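Local coordinates for hypothetical protein APE2540 (Aeropyrum pernix, PDB 1WDV) that probably hydrolyses mischarged alanyl-tRNA(Pro) as a free-standing editing enzyme related to the editing domain of prolyl-tRNA synthetases, at residues L14-L19 with P136-E141; K120-G125 with L131-P136; E6-A11 with P99-P104; T27-A32 with V37-I42. All blocks are in the same frame, centred on the assembly; numbering follows the deposited sequence.

Interaction 1: L14-L19 with P136-E141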
# COMPACT_ATOMS: atom_id res chain seq x y z
N LEU A 14 -3.77 16.98 4.24
CA LEU A 14 -3.22 16.65 2.94
C LEU A 14 -4.25 16.80 1.82
O LEU A 14 -5.47 16.87 2.08
CB LEU A 14 -2.65 15.23 2.98
CG LEU A 14 -1.48 15.08 3.97
CD1 LEU A 14 -1.14 13.60 4.19
CD2 LEU A 14 -0.27 15.84 3.45
N THR A 15 -3.74 16.87 0.59
CA THR A 15 -4.58 17.04 -0.59
C THR A 15 -4.97 15.73 -1.28
O THR A 15 -5.59 15.76 -2.35
CB THR A 15 -3.91 17.98 -1.65
OG1 THR A 15 -2.73 17.36 -2.20
CG2 THR A 15 -3.51 19.31 -1.02
N TRP A 16 -4.65 14.60 -0.65
CA TRP A 16 -4.95 13.29 -1.23
C TRP A 16 -6.46 13.13 -1.42
O TRP A 16 -7.25 13.72 -0.70
CB TRP A 16 -4.44 12.18 -0.31
CG TRP A 16 -2.99 12.25 -0.04
CD1 TRP A 16 -2.07 13.13 -0.55
CD2 TRP A 16 -2.27 11.37 0.81
NE1 TRP A 16 -0.81 12.84 -0.05
CE2 TRP A 16 -0.91 11.76 0.78
CE3 TRP A 16 -2.64 10.27 1.59
CZ2 TRP A 16 0.08 11.10 1.52
CZ3 TRP A 16 -1.67 9.61 2.32
CH2 TRP A 16 -0.32 10.03 2.28
N ARG A 17 -6.84 12.31 -2.39
CA ARG A 17 -8.25 12.14 -2.71
C ARG A 17 -8.62 10.69 -2.89
O ARG A 17 -7.76 9.88 -3.25
CB ARG A 17 -8.57 12.81 -4.05
CG ARG A 17 -8.14 14.24 -4.23
CD ARG A 17 -8.77 14.79 -5.51
NE ARG A 17 -8.41 14.01 -6.70
CZ ARG A 17 -8.81 14.31 -7.93
NH1 ARG A 17 -9.58 15.38 -8.13
NH2 ARG A 17 -8.43 13.56 -8.96
N LEU A 18 -9.89 10.36 -2.67
CA LEU A 18 -10.37 9.00 -2.91
C LEU A 18 -11.12 9.02 -4.25
O LEU A 18 -12.02 9.85 -4.45
CB LEU A 18 -11.32 8.51 -1.81
CG LEU A 18 -10.74 8.05 -0.48
CD1 LEU A 18 -11.89 7.55 0.38
CD2 LEU A 18 -9.70 6.93 -0.69
N LEU A 19 -10.74 8.13 -5.16
CA LEU A 19 -11.39 8.04 -6.46
C LEU A 19 -12.21 6.78 -6.40
O LEU A 19 -11.77 5.76 -5.88
CB LEU A 19 -10.35 7.98 -7.57
CG LEU A 19 -9.44 9.21 -7.69
CD1 LEU A 19 -8.55 9.01 -8.89
CD2 LEU A 19 -10.25 10.52 -7.81
N PRO A 136 3.86 9.64 -3.06
CA PRO A 136 4.74 8.75 -2.31
C PRO A 136 5.62 9.54 -1.34
O PRO A 136 5.76 9.17 -0.18
CB PRO A 136 5.55 8.07 -3.41
CG PRO A 136 4.51 7.91 -4.51
CD PRO A 136 3.82 9.28 -4.49
N ARG A 137 6.22 10.63 -1.81
CA ARG A 137 7.06 11.40 -0.90
C ARG A 137 6.30 11.94 0.29
O ARG A 137 6.82 11.93 1.41
CB ARG A 137 7.72 12.55 -1.64
CG ARG A 137 8.78 12.02 -2.54
CD ARG A 137 9.58 13.14 -3.16
NE ARG A 137 10.87 12.64 -3.58
CZ ARG A 137 11.54 13.12 -4.61
NH1 ARG A 137 11.01 14.13 -5.32
NH2 ARG A 137 12.72 12.61 -4.92
N GLU A 138 5.07 12.41 0.06
CA GLU A 138 4.27 12.94 1.16
C GLU A 138 3.92 11.81 2.13
O GLU A 138 3.87 12.02 3.34
CB GLU A 138 3.00 13.62 0.64
CG GLU A 138 3.29 14.91 -0.16
CD GLU A 138 2.03 15.60 -0.68
OE1 GLU A 138 0.91 15.08 -0.49
OE2 GLU A 138 2.16 16.68 -1.30
N LEU A 139 3.72 10.61 1.60
CA LEU A 139 3.40 9.48 2.44
C LEU A 139 4.59 9.19 3.35
O LEU A 139 4.45 9.00 4.56
CB LEU A 139 3.09 8.25 1.58
CG LEU A 139 2.97 6.96 2.38
CD1 LEU A 139 1.76 7.03 3.27
CD2 LEU A 139 2.87 5.76 1.39
N VAL A 140 5.77 9.16 2.76
CA VAL A 140 6.96 8.88 3.54
C VAL A 140 7.17 9.93 4.61
O VAL A 140 7.39 9.60 5.78
CB VAL A 140 8.19 8.76 2.62
CG1 VAL A 140 9.47 8.58 3.43
CG2 VAL A 140 8.02 7.53 1.72
N GLU A 141 7.06 11.20 4.23
CA GLU A 141 7.29 12.25 5.21
C GLU A 141 6.28 12.22 6.35
O GLU A 141 6.64 12.42 7.52
CB GLU A 141 7.29 13.62 4.54
CG GLU A 141 7.60 14.74 5.52
CD GLU A 141 7.93 16.04 4.84
OE1 GLU A 141 8.99 16.10 4.17
OE2 GLU A 141 7.14 16.99 4.99
O HOH W 1 -1.02 17.00 0.23
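The closest CA pair between L14-L19 and P136-E141, L14 with E138, is 8.5 Å apart, so side chains do most of the bridging between the residues leading into strand 17-20 and the first turns of helix 136-143. W16 does most of it. Its indole nitrogen NE1 donates to E138 OE1 at 2.9 Å; the N-H...O angle is 147°, and OE1 stands 15° out of the indole plane. Ring and carboxylate are nearly coplanar, 9° apart. The glutamate chain runs extended beyond CG and brings OE1 to the indole edge. The same OE1 accepts a hydrogen from a water at 2.8 Å, and that water in turn accepts from the backbone N of T15, so one carboxylate oxygen holds both the ring and the backbone beside it. Farther along the indole edge, W16 CZ2 lies 3.7 Å from L139 N, and W16 CH2 meets L139 CD1 at 3.8 Å; the two side chains cross at about a right angle. In this alpha/beta editing-domain fold the contact ties the loop leading into edge strand 17-20 of the antiparallel three-stranded sheet to the helix that directly follows its central strand, 130-134. A leucine in place of W16 would probably leave E138 OE1 without its indole donor and open a gap beside L139. One face of the W16 ring carries L14 CD1, 3.8 Å above its plane, and W8 and F134 also meet this ring.

Interaction 2: K120-G125 with L131-P136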
# COMPACT_ATOMS: atom_id res chain seq x y z
N LYS A 120 2.40 11.28 -8.34
CA LYS A 120 1.07 10.79 -7.99
C LYS A 120 0.93 9.31 -8.29
O LYS A 120 1.32 8.82 -9.36
CB LYS A 120 0.04 11.59 -8.78
CG LYS A 120 -1.40 11.18 -8.63
CD LYS A 120 -2.30 12.20 -9.34
CE LYS A 120 -2.08 13.61 -8.77
NZ LYS A 120 -2.89 14.68 -9.47
N VAL A 121 0.40 8.57 -7.32
CA VAL A 121 0.15 7.14 -7.51
C VAL A 121 -1.22 6.85 -6.93
O VAL A 121 -1.83 7.72 -6.28
CB VAL A 121 1.21 6.21 -6.83
CG1 VAL A 121 2.59 6.46 -7.48
CG2 VAL A 121 1.27 6.47 -5.33
N TYR A 122 -1.73 5.65 -7.20
CA TYR A 122 -3.07 5.29 -6.76
C TYR A 122 -3.02 4.00 -5.98
O TYR A 122 -2.70 2.94 -6.55
CB TYR A 122 -3.99 5.14 -7.98
CG TYR A 122 -4.03 6.35 -8.86
CD1 TYR A 122 -3.09 6.53 -9.87
CD2 TYR A 122 -4.94 7.37 -8.61
CE1 TYR A 122 -3.05 7.71 -10.62
CE2 TYR A 122 -4.91 8.55 -9.34
CZ TYR A 122 -3.97 8.72 -10.34
OH TYR A 122 -3.93 9.90 -11.04
N GLY A 123 -3.31 4.09 -4.68
CA GLY A 123 -3.26 2.92 -3.83
C GLY A 123 -4.62 2.48 -3.31
O GLY A 123 -5.66 2.93 -3.80
N GLY A 124 -4.61 1.58 -2.33
CA GLY A 124 -5.88 1.11 -1.79
C GLY A 124 -6.57 2.24 -1.05
O GLY A 124 -5.94 2.96 -0.28
N GLY A 125 -7.87 2.40 -1.27
CA GLY A 125 -8.58 3.49 -0.62
C GLY A 125 -9.40 3.11 0.60
O GLY A 125 -10.11 3.96 1.14
N LEU A 131 -9.89 4.02 -4.73
CA LEU A 131 -8.46 4.16 -4.87
C LEU A 131 -8.00 5.47 -4.22
O LEU A 131 -8.66 6.50 -4.34
CB LEU A 131 -8.09 4.17 -6.36
CG LEU A 131 -8.39 2.84 -7.05
CD1 LEU A 131 -8.55 3.09 -8.55
CD2 LEU A 131 -7.27 1.84 -6.81
N LEU A 132 -6.87 5.42 -3.52
CA LEU A 132 -6.35 6.63 -2.87
C LEU A 132 -5.30 7.27 -3.77
O LEU A 132 -4.27 6.65 -4.07
CB LEU A 132 -5.68 6.27 -1.55
CG LEU A 132 -4.91 7.39 -0.82
CD1 LEU A 132 -5.89 8.46 -0.37
CD2 LEU A 132 -4.17 6.79 0.38
N GLU A 133 -5.57 8.49 -4.22
CA GLU A 133 -4.63 9.22 -5.06
C GLU A 133 -3.73 9.96 -4.08
O GLU A 133 -4.22 10.82 -3.31
CB GLU A 133 -5.37 10.21 -5.94
CG GLU A 133 -4.48 11.12 -6.75
CD GLU A 133 -5.31 12.23 -7.37
OE1 GLU A 133 -5.92 11.99 -8.43
OE2 GLU A 133 -5.41 13.31 -6.78
N PHE A 134 -2.44 9.63 -4.08
CA PHE A 134 -1.49 10.27 -3.15
C PHE A 134 -0.06 10.41 -3.68
O PHE A 134 0.30 9.85 -4.70
CB PHE A 134 -1.46 9.46 -1.82
CG PHE A 134 -0.73 8.13 -1.90
CD1 PHE A 134 0.61 8.03 -1.51
CD2 PHE A 134 -1.39 6.97 -2.33
CE1 PHE A 134 1.28 6.80 -1.56
CE2 PHE A 134 -0.74 5.74 -2.37
CZ PHE A 134 0.61 5.64 -1.98
N SER A 135 0.74 11.15 -2.94
CA SER A 135 2.15 11.37 -3.30
C SER A 135 3.02 10.48 -2.44
O SER A 135 2.94 10.55 -1.22
CB SER A 135 2.54 12.82 -3.00
OG SER A 135 3.96 12.92 -2.83
N PRO A 136 3.86 9.64 -3.06
CA PRO A 136 4.74 8.75 -2.31
C PRO A 136 5.62 9.54 -1.34
O PRO A 136 5.76 9.17 -0.18
CB PRO A 136 5.55 8.07 -3.41
CG PRO A 136 4.51 7.91 -4.51
CD PRO A 136 3.82 9.28 -4.49
O HOH W 2 -5.36 15.48 -8.44
O HOH W 3 -6.28 11.44 -11.00
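Both carboxylate oxygens of E133 are gripped. OE2 accepts from a water at 2.7 Å that also receives a hydrogen from K120 NZ, whereas the direct K120 NZ to E133 OE2 salt bridge is long. OE1 takes a hydrogen from a second water, which links it to Y122 OH, and its strongest partner is R17 on the adjoining strand. The glutamate chain is flanked by K120 and Y122: K120 CD lies 3.6 Å from E133 CG, and the tyrosine runs alongside, pointing the same way, with Y122 CE2 3.7 Å from E133 CG. E133 CG stands anti to the backbone N (chi1 174°), which sends the extended chain out beside that ring. On the other face of the hairpin, V121 CG2 sits over the F134 ring in a CH-pi contact, 3.7 Å from the centroid and 18° off the ring normal. The same methyl also touches P136 CG at 3.6 Å. Beneath the side chains, the antiparallel pairs V121-F134 and G123-L132 each exchange two backbone hydrogen bonds, while Y122-E133 and G124-L131 are non-hydrogen-bonded. The shortest include G123 N to L132 O, 2.8 Å. Having no side chain, G123 lets the F134 ring edge come close, F134 CE2 to G123 N 3.8 Å; a CB there would crowd that carbon. Strand 130-134 is the middle of the three-stranded sheet, with 17-20 along its other edge; V43 of strand 43-50 touches V121 and F134, L35 of helix 28-35 touches Y122 and L131, and S135 caps helix 136-143 through E138 N.

Interaction 3: E6-A11 with P99-P104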
# COMPACT_ATOMS: atom_id res chain seq x y z
N GLU A 6 -10.35 8.70 4.88
CA GLU A 6 -10.74 10.11 4.66
C GLU A 6 -10.42 10.95 5.89
O GLU A 6 -9.93 12.08 5.77
CB GLU A 6 -12.24 10.21 4.32
CG GLU A 6 -12.59 9.74 2.92
CD GLU A 6 -14.10 9.61 2.67
OE1 GLU A 6 -14.80 10.66 2.71
OE2 GLU A 6 -14.57 8.47 2.45
N GLU A 7 -10.72 10.41 7.08
CA GLU A 7 -10.46 11.11 8.34
C GLU A 7 -8.94 11.30 8.55
O GLU A 7 -8.51 12.29 9.13
CB GLU A 7 -11.05 10.31 9.53
CG GLU A 7 -12.58 10.08 9.52
CD GLU A 7 -13.06 9.07 10.61
OE1 GLU A 7 -12.55 7.93 10.66
OE2 GLU A 7 -13.95 9.42 11.42
N TRP A 8 -8.14 10.36 8.06
CA TRP A 8 -6.70 10.45 8.22
C TRP A 8 -6.16 11.61 7.39
O TRP A 8 -5.33 12.39 7.85
CB TRP A 8 -6.05 9.12 7.78
CG TRP A 8 -4.58 9.00 8.08
CD1 TRP A 8 -4.01 8.43 9.18
CD2 TRP A 8 -3.50 9.48 7.27
NE1 TRP A 8 -2.64 8.53 9.12
CE2 TRP A 8 -2.29 9.17 7.96
CE3 TRP A 8 -3.41 10.15 6.04
CZ2 TRP A 8 -1.03 9.50 7.45
CZ3 TRP A 8 -2.15 10.48 5.54
CH2 TRP A 8 -0.98 10.15 6.25
N ILE A 9 -6.64 11.71 6.16
CA ILE A 9 -6.21 12.75 5.24
C ILE A 9 -6.52 14.12 5.79
O ILE A 9 -5.68 15.02 5.76
CB ILE A 9 -6.91 12.58 3.88
CG1 ILE A 9 -6.42 11.28 3.27
CG2 ILE A 9 -6.63 13.79 2.95
CD1 ILE A 9 -7.25 10.78 2.10
N LYS A 10 -7.75 14.27 6.27
CA LYS A 10 -8.19 15.54 6.82
C LYS A 10 -7.34 15.93 8.05
O LYS A 10 -6.91 17.09 8.18
CB LYS A 10 -9.66 15.44 7.19
CG LYS A 10 -10.24 16.72 7.77
CD LYS A 10 -11.71 16.54 8.11
CE LYS A 10 -12.27 17.77 8.82
NZ LYS A 10 -13.74 17.62 9.07
N ALA A 11 -7.10 14.97 8.94
CA ALA A 11 -6.31 15.24 10.14
C ALA A 11 -4.86 15.70 9.85
O ALA A 11 -4.26 16.42 10.66
CB ALA A 11 -6.31 13.99 11.06
N PRO A 99 -5.34 0.21 2.43
CA PRO A 99 -4.69 1.52 2.30
C PRO A 99 -3.30 1.52 2.94
O PRO A 99 -2.99 0.66 3.75
CB PRO A 99 -5.64 2.46 3.02
CG PRO A 99 -6.11 1.56 4.20
CD PRO A 99 -6.28 0.19 3.57
N PRO A 100 -2.46 2.51 2.59
CA PRO A 100 -1.11 2.60 3.16
C PRO A 100 -1.09 3.46 4.43
O PRO A 100 -0.05 3.68 5.05
CB PRO A 100 -0.30 3.23 2.00
CG PRO A 100 -1.29 4.18 1.41
CD PRO A 100 -2.59 3.36 1.38
N VAL A 101 -2.26 3.96 4.82
CA VAL A 101 -2.39 4.78 6.02
C VAL A 101 -3.66 4.34 6.75
O VAL A 101 -4.48 3.60 6.20
CB VAL A 101 -2.51 6.29 5.69
CG1 VAL A 101 -1.24 6.77 5.00
CG2 VAL A 101 -3.74 6.56 4.81
N ALA A 102 -3.79 4.81 7.99
CA ALA A 102 -4.96 4.48 8.82
C ALA A 102 -5.10 2.97 9.10
O ALA A 102 -6.22 2.43 9.25
CB ALA A 102 -6.23 5.04 8.17
N LEU A 103 -3.95 2.31 9.20
CA LEU A 103 -3.89 0.89 9.55
C LEU A 103 -3.63 0.81 11.07
O LEU A 103 -3.28 1.85 11.70
CB LEU A 103 -2.71 0.22 8.83
CG LEU A 103 -2.73 0.20 7.30
CD1 LEU A 103 -1.36 -0.24 6.79
CD2 LEU A 103 -3.85 -0.75 6.83
N PRO A 104 -3.81 -0.38 11.69
CA PRO A 104 -3.54 -0.50 13.13
C PRO A 104 -2.09 -0.05 13.35
O PRO A 104 -1.19 -0.33 12.54
CB PRO A 104 -3.79 -1.98 13.41
CG PRO A 104 -4.97 -2.28 12.48
CD PRO A 104 -4.52 -1.58 11.18
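W8 lies against V101 and A102, and the tight part of the contact is one face of its indole. V101 covers that face with its branched end: CB stands 3.6 Å above the plane over the ring centre, and CG1 makes a CH-pi contact 3.6 Å from the centroid of the six-membered ring, 13° off its normal. CG2 of V101 settles nearer the ring fusion, 3.8 Å from W8 CD2. The two side chains cross at about a right angle. W8 CG lies anti to the backbone N (chi1 -172°), which carries the ring toward the 99-104 loop, and chi2 of 94° turns this face to it. Packing is looser near the base of the tryptophan, where W8 CB and A102 CB are 4.1 Å apart and A102 N lies on the same face of the indole, toward its rim, 3.8 Å from W8 CD1. W8 and A102 are both only partly buried, whereas V101 is buried. Helix 4-12 is thus laid on the loop before strand 108-112; W16, and A142 of helix 136-143, also touch W8, L139 of that helix touches V101, and I9 packs on L132 of strand 130-134.

Interaction 4: T27-A32 with V37-I42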
# COMPACT_ATOMS: atom_id res chain seq x y z
N THR A 27 -8.05 -6.49 -11.41
CA THR A 27 -6.63 -6.61 -11.72
C THR A 27 -5.96 -5.24 -11.77
O THR A 27 -6.63 -4.19 -11.93
CB THR A 27 -6.39 -7.28 -13.10
OG1 THR A 27 -6.93 -6.44 -14.12
CG2 THR A 27 -7.07 -8.66 -13.18
N VAL A 28 -4.63 -5.24 -11.65
CA VAL A 28 -3.87 -4.00 -11.72
C VAL A 28 -4.00 -3.41 -13.13
O VAL A 28 -4.08 -2.17 -13.31
CB VAL A 28 -2.38 -4.24 -11.38
CG1 VAL A 28 -1.59 -2.98 -11.58
CG2 VAL A 28 -2.22 -4.67 -9.94
N ALA A 29 -4.03 -4.27 -14.15
CA ALA A 29 -4.18 -3.79 -15.53
C ALA A 29 -5.47 -2.98 -15.66
O ALA A 29 -5.48 -1.91 -16.27
CB ALA A 29 -4.21 -4.99 -16.52
N GLU A 30 -6.55 -3.51 -15.09
CA GLU A 30 -7.82 -2.80 -15.19
C GLU A 30 -7.79 -1.45 -14.48
O GLU A 30 -8.27 -0.46 -15.02
CB GLU A 30 -8.94 -3.69 -14.64
CG GLU A 30 -10.34 -3.09 -14.66
CD GLU A 30 -11.38 -4.12 -14.24
OE1 GLU A 30 -10.97 -5.18 -13.71
OE2 GLU A 30 -12.59 -3.86 -14.44
N ALA A 31 -7.21 -1.40 -13.28
CA ALA A 31 -7.13 -0.14 -12.55
C ALA A 31 -6.29 0.87 -13.34
O ALA A 31 -6.65 2.06 -13.47
CB ALA A 31 -6.53 -0.36 -11.21
N ALA A 32 -5.18 0.42 -13.90
CA ALA A 32 -4.34 1.36 -14.65
C ALA A 32 -5.08 1.93 -15.88
O ALA A 32 -5.08 3.14 -16.13
CB ALA A 32 -3.02 0.71 -15.07
N VAL A 37 -3.44 5.55 -16.60
CA VAL A 37 -2.05 5.59 -16.18
C VAL A 37 -1.40 4.25 -16.44
O VAL A 37 -1.96 3.44 -17.17
CB VAL A 37 -1.95 5.97 -14.69
CG1 VAL A 37 -2.55 7.38 -14.51
CG2 VAL A 37 -2.71 4.97 -13.78
N SER A 38 -0.21 4.04 -15.90
CA SER A 38 0.49 2.77 -16.10
C SER A 38 0.35 1.92 -14.88
O SER A 38 -0.05 2.41 -13.83
CB SER A 38 1.98 3.01 -16.33
OG SER A 38 2.59 3.49 -15.15
N GLU A 39 0.68 0.64 -15.00
CA GLU A 39 0.58 -0.24 -13.85
C GLU A 39 1.51 0.19 -12.73
O GLU A 39 1.20 -0.03 -11.55
CB GLU A 39 0.91 -1.68 -14.22
CG GLU A 39 -0.22 -2.36 -14.97
CD GLU A 39 -0.02 -3.85 -15.07
OE1 GLU A 39 0.81 -4.40 -14.31
OE2 GLU A 39 -0.69 -4.48 -15.91
N SER A 40 2.64 0.78 -13.09
CA SER A 40 3.60 1.21 -12.07
C SER A 40 3.03 2.33 -11.21
O SER A 40 3.55 2.61 -10.13
CB SER A 40 4.93 1.66 -12.71
OG SER A 40 4.81 2.91 -13.38
N GLU A 41 1.97 2.97 -11.68
CA GLU A 41 1.31 4.03 -10.90
C GLU A 41 0.17 3.54 -10.03
O GLU A 41 -0.44 4.33 -9.30
CB GLU A 41 0.80 5.14 -11.82
CG GLU A 41 1.98 5.86 -12.44
CD GLU A 41 1.61 6.61 -13.70
OE1 GLU A 41 1.35 7.83 -13.64
OE2 GLU A 41 1.60 5.97 -14.78
N ILE A 42 -0.16 2.25 -10.15
CA ILE A 42 -1.20 1.63 -9.30
C ILE A 42 -0.37 0.88 -8.25
O ILE A 42 0.26 -0.15 -8.55
CB ILE A 42 -2.03 0.60 -10.06
CG1 ILE A 42 -2.67 1.24 -11.30
CG2 ILE A 42 -3.09 0.00 -9.12
CD1 ILE A 42 -3.63 2.47 -11.02
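A32 and I42 form the centre of this contact: A32 CB lies 3.8 Å from I42 CG1, and A31 CB approaches I42 CG2 at 4.0 Å. V28, one helical turn before A32, adds its CG1 methyl, 3.9 Å from I42 CB and 3.7 Å from E39 CG. That methyl is anti to the backbone N (chi1 175°), which carries it across the glutamate chain and the isoleucine together. E39 lies obliquely across V28 with its chain extended, so its aliphatic part covers the valine while OE2 ends 3.6 Å from A29 CB. Replacing E39 with a serine would probably strip the aliphatic cover from one side of V28 CG1 and leave a gap beside A29. The backbones join directly where V37 N donates to A32 O at 3.0 Å, with an N-H...O angle of 156°, drawing the chain back beside the helix it has just left. Farther out, E41 OE2 accepts from both S38 N and S38 OG, the hydroxyl meeting its anti lone pair and the amide coming from above the carboxylate plane. This pins the start of the short 3-10 turn 39-41 that carries E39 and leads on to I42. At the far end, T27 OG1 accepts from E30 N at 3.1 Å and fixes the first turn. E41 also bonds through its backbone to Y122 of strand 121-124. The arrangement is an N-capped helix followed by a 3-10 turn, folded back on it as a helix-to-strand connection leading into strand 43-50 of the editing domain's mixed sheet.

Overall arrangement
Interactions 1, 2 and 3 adjoin one another around the three-stranded sheet, their centres 7 to 12 Å apart. Interaction 1 joins interaction 2 through a probable hydrogen bond, L19 N to L131 O at 2.8 Å, and through W16 packing on F134. It joins interaction 3 where the two tryptophans meet, W16 CZ3 to W8 CZ3 at 3.4 Å. Interaction 4 lies beyond the hairpin, its centre about 11 Å from that of interaction 2, and connects through Y122 N to E41 O, 2.8 Å, a probable hydrogen bond. The centres of interactions 3 and 4 are about 22 Å apart and the two do not touch; interaction 2 touches both, meeting interaction 3 at G124 O to P99 CB, 3.3 Å.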